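Local coordinates for protein arginine decarboxylase (Campylobacter jejuni subsp. jejuni, PDB 3NZP) that probably catalyses the pyridoxal 5'-phosphate-dependent decarboxylation of arginine to agmatine, an early step in the biosynthesis of polyamines such as spermidine, at residues 134-145 and 162-173; 2-10 and 278-286. All coordinates share one frame; numbering follows the deposited sequence.

In the fold
Contact 1 and contact 2 lie on opposite sides of the chain's centre, their own centres about 47 Å apart and their nearest atoms about 24 Å apart. Both involve the parallel barrel of eight strands. Contact 1 pairs helices 137-148 and 160-170 on its outside; contact 2 brings the N-terminal residues 2-10 to the loop that follows barrel strand 268-272, beside strand 462-464 of the separate mixed sheet. Along the chain, contact 1 is nested within the long chain excursion that contact 2 closes. Contact 1 thus joins successive barrel helices and reaches the second subunit, while contact 2 ties the chain's start to a loop that borders the cofactor site through Tyr279.

Contact 1: residues 134-145 and 162-173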
loop_
_atom_site.group_PDB
_atom_site.type_symbol
_atom_site.label_atom_id
_atom_site.label_comp_id
_atom_site.label_asym_id
_atom_site.label_seq_id
_atom_site.Cartn_x
_atom_site.Cartn_y
_atom_site.Cartn_z
ATOM N N PHE B 134 -4.512 -0.608 21.313
ATOM C CA PHE B 134 -4.134 -1.489 22.408
ATOM C C PHE B 134 -2.997 -0.850 23.168
ATOM O O PHE B 134 -2.098 -0.259 22.576
ATOM C CB PHE B 134 -3.739 -2.849 21.855
ATOM C CG PHE B 134 -4.864 -3.538 21.148
ATOM C CD1 PHE B 134 -5.879 -4.160 21.871
ATOM C CD2 PHE B 134 -4.963 -3.489 19.760
ATOM C CE1 PHE B 134 -6.974 -4.718 21.227
ATOM C CE2 PHE B 134 -6.057 -4.044 19.104
ATOM C CZ PHE B 134 -7.064 -4.658 19.840
ATOM N N LYS B 135 -3.025 -0.973 24.488
ATOM C CA LYS B 135 -2.004 -0.334 25.294
ATOM C C LYS B 135 -1.277 -1.262 26.238
ATOM O O LYS B 135 -1.840 -2.230 26.736
ATOM C CB LYS B 135 -2.648 0.797 26.091
ATOM C CG LYS B 135 -3.690 1.572 25.292
ATOM C CD LYS B 135 -4.563 2.417 26.188
ATOM C CE LYS B 135 -5.859 2.770 25.504
ATOM N NZ LYS B 135 -5.623 3.684 24.363
ATOM N N ASP B 136 -0.008 -0.977 26.481
ATOM C CA ASP B 136 0.743 -1.787 27.423
ATOM C C ASP B 136 1.010 -0.877 28.591
ATOM O O ASP B 136 0.585 0.279 28.584
ATOM C CB ASP B 136 2.061 -2.285 26.830
ATOM C CG ASP B 136 2.905 -1.173 26.269
ATOM O OD1 ASP B 136 4.027 -1.472 25.801
ATOM O OD2 ASP B 136 2.452 -0.005 26.290
ATOM N N ARG B 137 1.714 -1.383 29.595
ATOM C CA ARG B 137 1.993 -0.571 30.764
ATOM C C ARG B 137 2.686 0.714 30.356
ATOM O O ARG B 137 2.370 1.780 30.871
ATOM C CB ARG B 137 2.850 -1.339 31.758
ATOM C CG ARG B 137 2.310 -2.731 32.098
ATOM C CD ARG B 137 2.987 -3.300 33.346
ATOM N NE ARG B 137 2.491 -2.652 34.561
ATOM C CZ ARG B 137 1.328 -2.933 35.144
ATOM N NH1 ARG B 137 0.961 -2.284 36.245
ATOM N NH2 ARG B 137 0.539 -3.877 34.639
ATOM N N GLU B 138 3.616 0.624 29.412
ATOM C CA GLU B 138 4.341 1.814 28.977
ATOM C C GLU B 138 3.416 2.889 28.407
ATOM O O GLU B 138 3.449 4.036 28.847
ATOM C CB GLU B 138 5.425 1.444 27.952
ATOM C CG GLU B 138 6.162 2.654 27.339
ATOM C CD GLU B 138 7.258 2.272 26.334
ATOM O OE1 GLU B 138 7.714 3.166 25.585
ATOM O OE2 GLU B 138 7.666 1.088 26.292
ATOM N N LEU B 139 2.581 2.532 27.438
ATOM C CA LEU B 139 1.676 3.513 26.839
ATOM C C LEU B 139 0.751 4.170 27.878
ATOM O O LEU B 139 0.509 5.377 27.827
ATOM C CB LEU B 139 0.850 2.851 25.731
ATOM C CG LEU B 139 0.027 3.758 24.815
ATOM C CD1 LEU B 139 0.883 4.842 24.209
ATOM C CD2 LEU B 139 -0.568 2.907 23.729
ATOM N N ILE B 140 0.244 3.376 28.817
ATOM C CA ILE B 140 -0.628 3.900 29.858
ATOM C C ILE B 140 0.139 4.899 30.716
ATOM O O ILE B 140 -0.349 5.993 31.013
ATOM C CB ILE B 140 -1.168 2.762 30.741
ATOM C CG1 ILE B 140 -1.926 1.769 29.856
ATOM C CG2 ILE B 140 -2.087 3.305 31.818
ATOM C CD1 ILE B 140 -2.515 0.601 30.604
ATOM N N ASN B 141 1.356 4.527 31.095
ATOM C CA ASN B 141 2.184 5.400 31.907
ATOM C C ASN B 141 2.430 6.729 31.238
ATOM O O ASN B 141 2.237 7.786 31.846
ATOM C CB ASN B 141 3.506 4.733 32.225
ATOM C CG ASN B 141 3.473 4.052 33.552
ATOM O OD1 ASN B 141 3.273 4.700 34.575
ATOM N ND2 ASN B 141 3.649 2.733 33.555
ATOM N N ILE B 142 2.860 6.703 29.989
ATOM C CA ILE B 142 3.103 7.955 29.305
ATOM C C ILE B 142 1.809 8.763 29.204
ATOM O O ILE B 142 1.836 9.995 29.213
ATOM C CB ILE B 142 3.706 7.713 27.908
ATOM C CG1 ILE B 142 3.627 8.991 27.079
ATOM C CG2 ILE B 142 2.988 6.596 27.222
ATOM C CD1 ILE B 142 4.185 8.821 25.694
ATOM N N GLY B 143 0.671 8.072 29.132
ATOM C CA GLY B 143 -0.605 8.775 29.059
ATOM C C GLY B 143 -0.789 9.554 30.346
ATOM O O GLY B 143 -1.244 10.703 30.356
ATOM N N PHE B 144 -0.418 8.889 31.438
ATOM C CA PHE B 144 -0.470 9.452 32.779
ATOM C C PHE B 144 0.451 10.651 32.868
ATOM O O PHE B 144 0.056 11.706 33.376
ATOM C CB PHE B 144 -0.017 8.416 33.807
ATOM C CG PHE B 144 -1.138 7.756 34.547
ATOM C CD1 PHE B 144 -1.541 8.231 35.791
ATOM C CD2 PHE B 144 -1.799 6.666 33.999
ATOM C CE1 PHE B 144 -2.596 7.625 36.479
ATOM C CE2 PHE B 144 -2.851 6.056 34.676
ATOM C CZ PHE B 144 -3.249 6.537 35.918
ATOM N N ILE B 145 1.681 10.518 32.383
ATOM C CA ILE B 145 2.558 11.675 32.499
ATOM C C ILE B 145 2.009 12.829 31.678
ATOM O O ILE B 145 2.263 13.985 31.998
ATOM C CB ILE B 145 4.063 11.416 32.079
ATOM C CG1 ILE B 145 4.305 11.887 30.670
ATOM C CG2 ILE B 145 4.457 9.948 32.174
ATOM C CD1 ILE B 145 5.752 11.872 30.398
ATOM N N GLU B 162 -7.100 -3.741 29.882
ATOM C CA GLU B 162 -6.481 -2.419 29.874
ATOM C C GLU B 162 -6.954 -1.583 31.048
ATOM O O GLU B 162 -6.193 -0.783 31.602
ATOM C CB GLU B 162 -6.821 -1.662 28.601
ATOM C CG GLU B 162 -6.276 -2.274 27.357
ATOM C CD GLU B 162 -6.612 -1.446 26.119
ATOM O OE1 GLU B 162 -6.151 -1.836 25.013
ATOM O OE2 GLU B 162 -7.333 -0.417 26.255
ATOM N N LEU B 163 -8.220 -1.763 31.416
ATOM C CA LEU B 163 -8.805 -1.009 32.518
ATOM C C LEU B 163 -8.067 -1.352 33.793
ATOM O O LEU B 163 -7.656 -0.472 34.558
ATOM C CB LEU B 163 -10.289 -1.335 32.667
ATOM C CG LEU B 163 -11.065 -0.546 33.724
ATOM C CD1 LEU B 163 -10.953 0.956 33.464
ATOM C CD2 LEU B 163 -12.524 -0.995 33.710
ATOM N N GLU B 164 -7.887 -2.645 34.013
ATOM C CA GLU B 164 -7.180 -3.119 35.193
ATOM C C GLU B 164 -5.791 -2.500 35.238
ATOM O O GLU B 164 -5.367 -1.981 36.265
ATOM C CB GLU B 164 -7.089 -4.635 35.138
ATOM C CG GLU B 164 -8.416 -5.253 34.772
ATOM C CD GLU B 164 -8.820 -6.321 35.742
ATOM O OE1 GLU B 164 -8.054 -7.295 35.885
ATOM O OE2 GLU B 164 -9.892 -6.186 36.366
ATOM N N ALA B 165 -5.092 -2.552 34.112
ATOM C CA ALA B 165 -3.759 -1.976 34.026
ATOM C C ALA B 165 -3.767 -0.527 34.509
ATOM O O ALA B 165 -2.925 -0.131 35.308
ATOM C CB ALA B 165 -3.263 -2.043 32.592
ATOM N N ILE B 166 -4.720 0.262 34.022
ATOM C CA ILE B 166 -4.812 1.654 34.428
ATOM C C ILE B 166 -5.023 1.752 35.932
ATOM O O ILE B 166 -4.298 2.467 36.628
ATOM C CB ILE B 166 -5.975 2.360 33.729
ATOM C CG1 ILE B 166 -5.713 2.407 32.230
ATOM C CG2 ILE B 166 -6.149 3.767 34.277
ATOM C CD1 ILE B 166 -6.748 3.170 31.485
ATOM N N ILE B 167 -6.022 1.030 36.428
ATOM C CA ILE B 167 -6.341 1.018 37.855
ATOM C C ILE B 167 -5.078 0.779 38.674
ATOM O O ILE B 167 -4.823 1.481 39.653
ATOM C CB ILE B 167 -7.378 -0.078 38.169
ATOM C CG1 ILE B 167 -8.737 0.336 37.601
ATOM C CG2 ILE B 167 -7.460 -0.308 39.658
ATOM C CD1 ILE B 167 -9.785 -0.746 37.656
ATOM N N ASP B 168 -4.291 -0.210 38.268
ATOM C CA ASP B 168 -3.051 -0.529 38.953
ATOM C C ASP B 168 -2.071 0.609 38.944
ATOM O O ASP B 168 -1.734 1.140 39.993
ATOM C CB ASP B 168 -2.384 -1.739 38.322
ATOM C CG ASP B 168 -3.089 -3.015 38.666
ATOM O OD1 ASP B 168 -4.232 -2.923 39.177
ATOM O OD2 ASP B 168 -2.510 -4.106 38.423
ATOM N N ILE B 169 -1.600 0.991 37.763
ATOM C CA ILE B 169 -0.620 2.058 37.707
ATOM C C ILE B 169 -1.204 3.376 38.187
ATOM O O ILE B 169 -0.485 4.358 38.342
ATOM C CB ILE B 169 -0.029 2.274 36.286
ATOM C CG1 ILE B 169 -0.854 3.299 35.537
ATOM C CG2 ILE B 169 0.007 0.977 35.495
ATOM C CD1 ILE B 169 -0.104 3.863 34.382
ATOM N N ALA B 170 -2.507 3.399 38.427
ATOM C CA ALA B 170 -3.155 4.618 38.894
ATOM C C ALA B 170 -2.684 4.934 40.303
ATOM O O ALA B 170 -2.315 6.075 40.621
ATOM C CB ALA B 170 -4.662 4.438 38.879
ATOM N N LYS B 171 -2.708 3.895 41.135
ATOM C CA LYS B 171 -2.312 3.983 42.533
ATOM C C LYS B 171 -0.804 3.859 42.679
ATOM O O LYS B 171 -0.286 3.665 43.773
ATOM C CB LYS B 171 -3.027 2.891 43.344
ATOM C CG LYS B 171 -2.837 1.466 42.824
ATOM C CD LYS B 171 -3.836 0.471 43.460
ATOM C CE LYS B 171 -5.292 0.787 43.092
ATOM N NZ LYS B 171 -6.264 -0.145 43.750
ATOM N N GLU B 172 -0.107 3.982 41.557
ATOM C CA GLU B 172 1.343 3.904 41.535
ATOM C C GLU B 172 1.922 5.253 41.140
ATOM O O GLU B 172 3.007 5.616 41.579
ATOM C CB GLU B 172 1.812 2.849 40.536
ATOM C CG GLU B 172 2.375 1.589 41.158
ATOM C CD GLU B 172 3.151 0.757 40.149
ATOM O OE1 GLU B 172 3.771 -0.247 40.561
ATOM O OE2 GLU B 172 3.142 1.112 38.949
ATOM N N ARG B 173 1.195 5.992 40.305
ATOM C CA ARG B 173 1.656 7.305 39.858
ATOM C C ARG B 173 1.345 8.379 40.890
ATOM O O ARG B 173 1.413 8.142 42.091
ATOM C CB ARG B 173 1.006 7.677 38.528
ATOM C CG ARG B 173 1.263 6.696 37.408
ATOM C CD ARG B 173 2.684 6.782 36.936
ATOM N NE ARG B 173 3.004 8.126 36.478
ATOM C CZ ARG B 173 4.123 8.442 35.839
ATOM N NH1 ARG B 173 5.025 7.502 35.588
ATOM N NH2 ARG B 173 4.338 9.693 35.447
HETATM O O HOH W 1 -3.945 -4.373 25.256
#
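Ile140 directs CG1 beside its backbone N (chi1 -58°) and then runs extended, which carries CD1 to Ala165 CB at 3.4 Å. The same rotation places its CG2 anti to the backbone N, 3.8 Å from CG1 of Ile166. Ile140 thereby sits as a knob among Glu162, Ala165, Ile166 and Ile169. Ile169 returns the interlock in the hole formed by Arg137, Ile140, Asn141 and Phe144: its CD1 enters between Ile140 CG2 and Phe144 CD2, 3.3 Å from the latter, with CG2 turned to Arg137. The Phe144 ring presents its edge to Ile166, with CE2 4.0 Å from CG2. Further round, its CD1 is 3.6 Å from CG of Arg173, whose chain bends at chi2 and chi3 so that Asn141 O lies over one face of the guanidinium. Arg173 NH2 forms a salt bridge with Glu148 and NH1 one with Glu595 of the second subunit, so this end of the contact reaches the dimer interface.

At the other end, Lys135 N donates to Glu162 OE1 over 3.3 Å, arriving from 64° out of the carboxylate plane. Lys135 NZ bonds to Val131 O, and Glu162 OE2 accepts from Glu158 N. The axes of helix segments 137-145 and 162-170 approach to 10.0 Å and cross at -53°, while the interlock itself rests on Ile140 and Ile169 each sitting among four residues of the other segment. Ile140 and Ile166 also rest on Leu155 of strand 152-157, between the two helices in sequence, as expected of successive outer helices in a TIM barrel, here the pyridoxal-binding domain.

Contact 2: residues 2-10 and 278-286; sequences MDYGIDIWG and EYSQFKNEK
Glu278, whose CG lies 3.9 Å from Ile8 CG2, has a carboxylate oxygen gripped by two backbone amides: OE2 receives Ser280 N at 3.1 Å on its anti lone pair, and also Ser287 N. The carboxylate is tied to its own loop, and CG, with the chain bent at chi2, faces Ile8. The other branch of Ile8 goes further along the loop: Ile8 CD1 lies 3.7 Å from Phe282 C.

Trp9 has its CG between backbone N and carbonyl carbon (chi1 64°). With this torsion its CD1 comes to Gln281 CB at 3.2 Å as the two side chains run the same way. The indole is fixed in rotation by NE1, which donates to Tyr4 O over 3.1 Å in a fairly straight bond (161°) close to the ring plane. Tyr4 and Gly5 are the central pair of a type I' turn, and Gly5 CA makes a C-H...O contact of 3.5 Å with Gln281 O.

Tyr279 OH hydrogen-bonds Arg323, a pyridoxal-5'-phosphate-binding residue, so the N-terminal segment packs on a loop bordering the cofactor site. Around this junction, Ile6 packs on strand 14-16, Tyr4 and Trp9 touch Met463 of strand 462-464, and residues 278-286 bridge barrel strand 268-272 and helix 292-309.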
loop_
_atom_site.group_PDB
_atom_site.type_symbol
_atom_site.label_atom_id
_atom_site.label_comp_id
_atom_site.label_asym_id
_atom_site.label_seq_id
_atom_site.Cartn_x
_atom_site.Cartn_y
_atom_site.Cartn_z
HETATM N N MSE B 2 -16.254 22.217 -19.983
HETATM C CA MSE B 2 -15.565 21.189 -19.209
HETATM C C MSE B 2 -14.965 21.795 -17.935
HETATM O O MSE B 2 -14.083 22.653 -18.005
HETATM C CB MSE B 2 -14.455 20.577 -20.059
HETATM C CG MSE B 2 -13.576 19.587 -19.323
HETATM SE SE MSE B 2 -14.358 17.823 -19.168
HETATM C CE MSE B 2 -15.566 18.132 -17.669
ATOM N N ASP B 3 -15.445 21.346 -16.777
ATOM C CA ASP B 3 -14.948 21.847 -15.495
ATOM C C ASP B 3 -14.390 20.709 -14.642
ATOM O O ASP B 3 -13.972 20.918 -13.499
ATOM C CB ASP B 3 -16.067 22.572 -14.733
ATOM C CG ASP B 3 -17.183 21.631 -14.282
ATOM O OD1 ASP B 3 -17.624 20.783 -15.092
ATOM O OD2 ASP B 3 -17.624 21.749 -13.118
ATOM N N TYR B 4 -14.387 19.504 -15.209
ATOM C CA TYR B 4 -13.879 18.331 -14.512
ATOM C C TYR B 4 -14.609 18.122 -13.177
ATOM O O TYR B 4 -14.032 17.614 -12.214
ATOM C CB TYR B 4 -12.368 18.483 -14.284
ATOM C CG TYR B 4 -11.557 18.469 -15.569
ATOM C CD1 TYR B 4 -11.259 17.261 -16.223
ATOM C CD2 TYR B 4 -11.138 19.664 -16.173
ATOM C CE1 TYR B 4 -10.573 17.243 -17.445
ATOM C CE2 TYR B 4 -10.452 19.653 -17.399
ATOM C CZ TYR B 4 -10.179 18.440 -18.025
ATOM O OH TYR B 4 -9.549 18.429 -19.238
ATOM N N GLY B 5 -15.881 18.512 -13.139
ATOM C CA GLY B 5 -16.682 18.370 -11.936
ATOM C C GLY B 5 -16.154 19.167 -10.763
ATOM O O GLY B 5 -16.422 18.844 -9.604
ATOM N N ILE B 6 -15.406 20.220 -11.054
ATOM C CA ILE B 6 -14.834 21.038 -10.000
ATOM C C ILE B 6 -15.897 21.526 -9.021
ATOM O O ILE B 6 -15.584 21.994 -7.927
ATOM C CB ILE B 6 -14.088 22.245 -10.598
ATOM C CG1 ILE B 6 -13.321 22.989 -9.499
ATOM C CG2 ILE B 6 -15.070 23.133 -11.321
ATOM C CD1 ILE B 6 -12.403 24.087 -10.008
ATOM N N ASP B 7 -17.160 21.408 -9.409
ATOM C CA ASP B 7 -18.239 21.857 -8.544
ATOM C C ASP B 7 -18.716 20.775 -7.590
ATOM O O ASP B 7 -19.258 21.073 -6.524
ATOM C CB ASP B 7 -19.401 22.372 -9.389
ATOM C CG ASP B 7 -19.240 23.843 -9.773
ATOM O OD1 ASP B 7 -20.044 24.327 -10.599
ATOM O OD2 ASP B 7 -18.323 24.515 -9.243
ATOM N N ILE B 8 -18.502 19.521 -7.968
ATOM C CA ILE B 8 -18.908 18.397 -7.137
ATOM C C ILE B 8 -17.924 18.181 -5.985
ATOM O O ILE B 8 -18.259 18.383 -4.816
ATOM C CB ILE B 8 -18.980 17.121 -7.963
ATOM C CG1 ILE B 8 -19.896 17.337 -9.165
ATOM C CG2 ILE B 8 -19.466 15.980 -7.109
ATOM C CD1 ILE B 8 -19.976 16.132 -10.095
ATOM N N TRP B 9 -16.704 17.777 -6.328
ATOM C CA TRP B 9 -15.666 17.520 -5.334
ATOM C C TRP B 9 -14.955 18.792 -4.901
ATOM O O TRP B 9 -14.393 18.857 -3.809
ATOM C CB TRP B 9 -14.613 16.555 -5.888
ATOM C CG TRP B 9 -13.856 17.106 -7.060
ATOM C CD1 TRP B 9 -14.157 16.937 -8.376
ATOM C CD2 TRP B 9 -12.726 17.995 -7.015
ATOM N NE1 TRP B 9 -13.294 17.666 -9.157
ATOM C CE2 TRP B 9 -12.409 18.326 -8.352
ATOM C CE3 TRP B 9 -11.962 18.545 -5.980
ATOM C CZ2 TRP B 9 -11.355 19.187 -8.681
ATOM C CZ3 TRP B 9 -10.908 19.407 -6.310
ATOM C CH2 TRP B 9 -10.618 19.716 -7.650
ATOM N N GLY B 10 -14.979 19.797 -5.764
ATOM C CA GLY B 10 -14.296 21.035 -5.465
ATOM C C GLY B 10 -14.910 21.989 -4.467
ATOM O O GLY B 10 -14.183 22.745 -3.823
ATOM N N GLU B 278 -16.389 14.018 -0.420
ATOM C CA GLU B 278 -16.851 13.894 -1.796
ATOM C C GLU B 278 -15.670 13.835 -2.769
ATOM O O GLU B 278 -14.983 14.834 -2.973
ATOM C CB GLU B 278 -17.752 15.063 -2.174
ATOM C CG GLU B 278 -18.364 14.876 -3.550
ATOM C CD GLU B 278 -19.128 13.562 -3.642
ATOM O OE1 GLU B 278 -20.126 13.402 -2.897
ATOM O OE2 GLU B 278 -18.722 12.689 -4.444
ATOM N N TYR B 279 -15.449 12.668 -3.368
ATOM C CA TYR B 279 -14.338 12.452 -4.297
ATOM C C TYR B 279 -14.789 12.411 -5.754
ATOM O O TYR B 279 -13.993 12.586 -6.680
ATOM C CB TYR B 279 -13.633 11.135 -3.948
ATOM C CG TYR B 279 -12.783 11.184 -2.689
ATOM C CD1 TYR B 279 -11.505 11.731 -2.719
ATOM C CD2 TYR B 279 -13.243 10.662 -1.479
ATOM C CE1 TYR B 279 -10.699 11.755 -1.583
ATOM C CE2 TYR B 279 -12.444 10.680 -0.328
ATOM C CZ TYR B 279 -11.172 11.228 -0.394
ATOM O OH TYR B 279 -10.345 11.251 0.721
ATOM N N SER B 280 -16.075 12.163 -5.943
ATOM C CA SER B 280 -16.652 12.085 -7.269
ATOM C C SER B 280 -16.517 13.374 -8.063
ATOM O O SER B 280 -16.795 14.454 -7.548
ATOM C CB SER B 280 -18.118 11.734 -7.165
ATOM O OG SER B 280 -18.741 12.000 -8.400
ATOM N N GLN B 281 -16.096 13.250 -9.323
ATOM C CA GLN B 281 -15.940 14.406 -10.221
ATOM C C GLN B 281 -16.784 14.192 -11.477
ATOM O O GLN B 281 -16.603 14.875 -12.488
ATOM C CB GLN B 281 -14.473 14.609 -10.620
ATOM C CG GLN B 281 -13.911 13.552 -11.567
ATOM C CD GLN B 281 -12.476 13.848 -12.006
ATOM O OE1 GLN B 281 -12.164 14.962 -12.425
ATOM N NE2 GLN B 281 -11.605 12.846 -11.919
ATOM N N PHE B 282 -17.704 13.233 -11.396
ATOM C CA PHE B 282 -18.594 12.905 -12.499
ATOM C C PHE B 282 -20.051 13.024 -12.067
ATOM O O PHE B 282 -20.459 12.494 -11.029
ATOM C CB PHE B 282 -18.308 11.490 -13.001
ATOM C CG PHE B 282 -16.955 11.340 -13.629
ATOM C CD1 PHE B 282 -16.695 11.879 -14.883
ATOM C CD2 PHE B 282 -15.928 10.695 -12.953
ATOM C CE1 PHE B 282 -15.429 11.779 -15.458
ATOM C CE2 PHE B 282 -14.657 10.589 -13.520
ATOM C CZ PHE B 282 -14.410 11.136 -14.774
ATOM N N LYS B 283 -20.823 13.737 -12.881
ATOM C CA LYS B 283 -22.236 13.970 -12.632
ATOM C C LYS B 283 -22.973 12.656 -12.375
ATOM O O LYS B 283 -22.773 11.665 -13.081
ATOM C CB LYS B 283 -22.852 14.700 -13.835
ATOM C CG LYS B 283 -24.276 15.209 -13.617
ATOM C CD LYS B 283 -24.796 16.023 -14.809
ATOM C CE LYS B 283 -24.965 15.176 -16.074
ATOM N NZ LYS B 283 -25.967 14.083 -15.924
ATOM N N ASN B 284 -23.825 12.661 -11.355
ATOM C CA ASN B 284 -24.597 11.484 -10.989
ATOM C C ASN B 284 -23.710 10.323 -10.560
ATOM O O ASN B 284 -23.745 9.246 -11.154
ATOM C CB ASN B 284 -25.508 11.043 -12.147
ATOM C CG ASN B 284 -26.651 12.023 -12.406
ATOM O OD1 ASN B 284 -26.443 13.123 -12.923
ATOM N ND2 ASN B 284 -27.869 11.624 -12.035
ATOM N N GLU B 285 -22.904 10.556 -9.528
ATOM C CA GLU B 285 -22.029 9.526 -8.992
ATOM C C GLU B 285 -21.448 9.913 -7.642
ATOM O O GLU B 285 -20.331 9.529 -7.312
ATOM C CB GLU B 285 -20.895 9.213 -9.964
ATOM C CG GLU B 285 -21.084 7.924 -10.748
ATOM C CD GLU B 285 -19.863 7.580 -11.582
ATOM O OE1 GLU B 285 -19.885 6.558 -12.305
ATOM O OE2 GLU B 285 -18.873 8.342 -11.509
ATOM N N LYS B 286 -22.215 10.675 -6.869
ATOM C CA LYS B 286 -21.821 11.127 -5.532
ATOM C C LYS B 286 -21.124 10.043 -4.689
ATOM O O LYS B 286 -21.512 8.874 -4.723
ATOM C CB LYS B 286 -23.068 11.612 -4.786
ATOM C CG LYS B 286 -23.071 13.079 -4.397
ATOM C CD LYS B 286 -23.164 13.995 -5.600
ATOM C CE LYS B 286 -23.128 15.460 -5.159
ATOM N NZ LYS B 286 -23.323 16.417 -6.291
#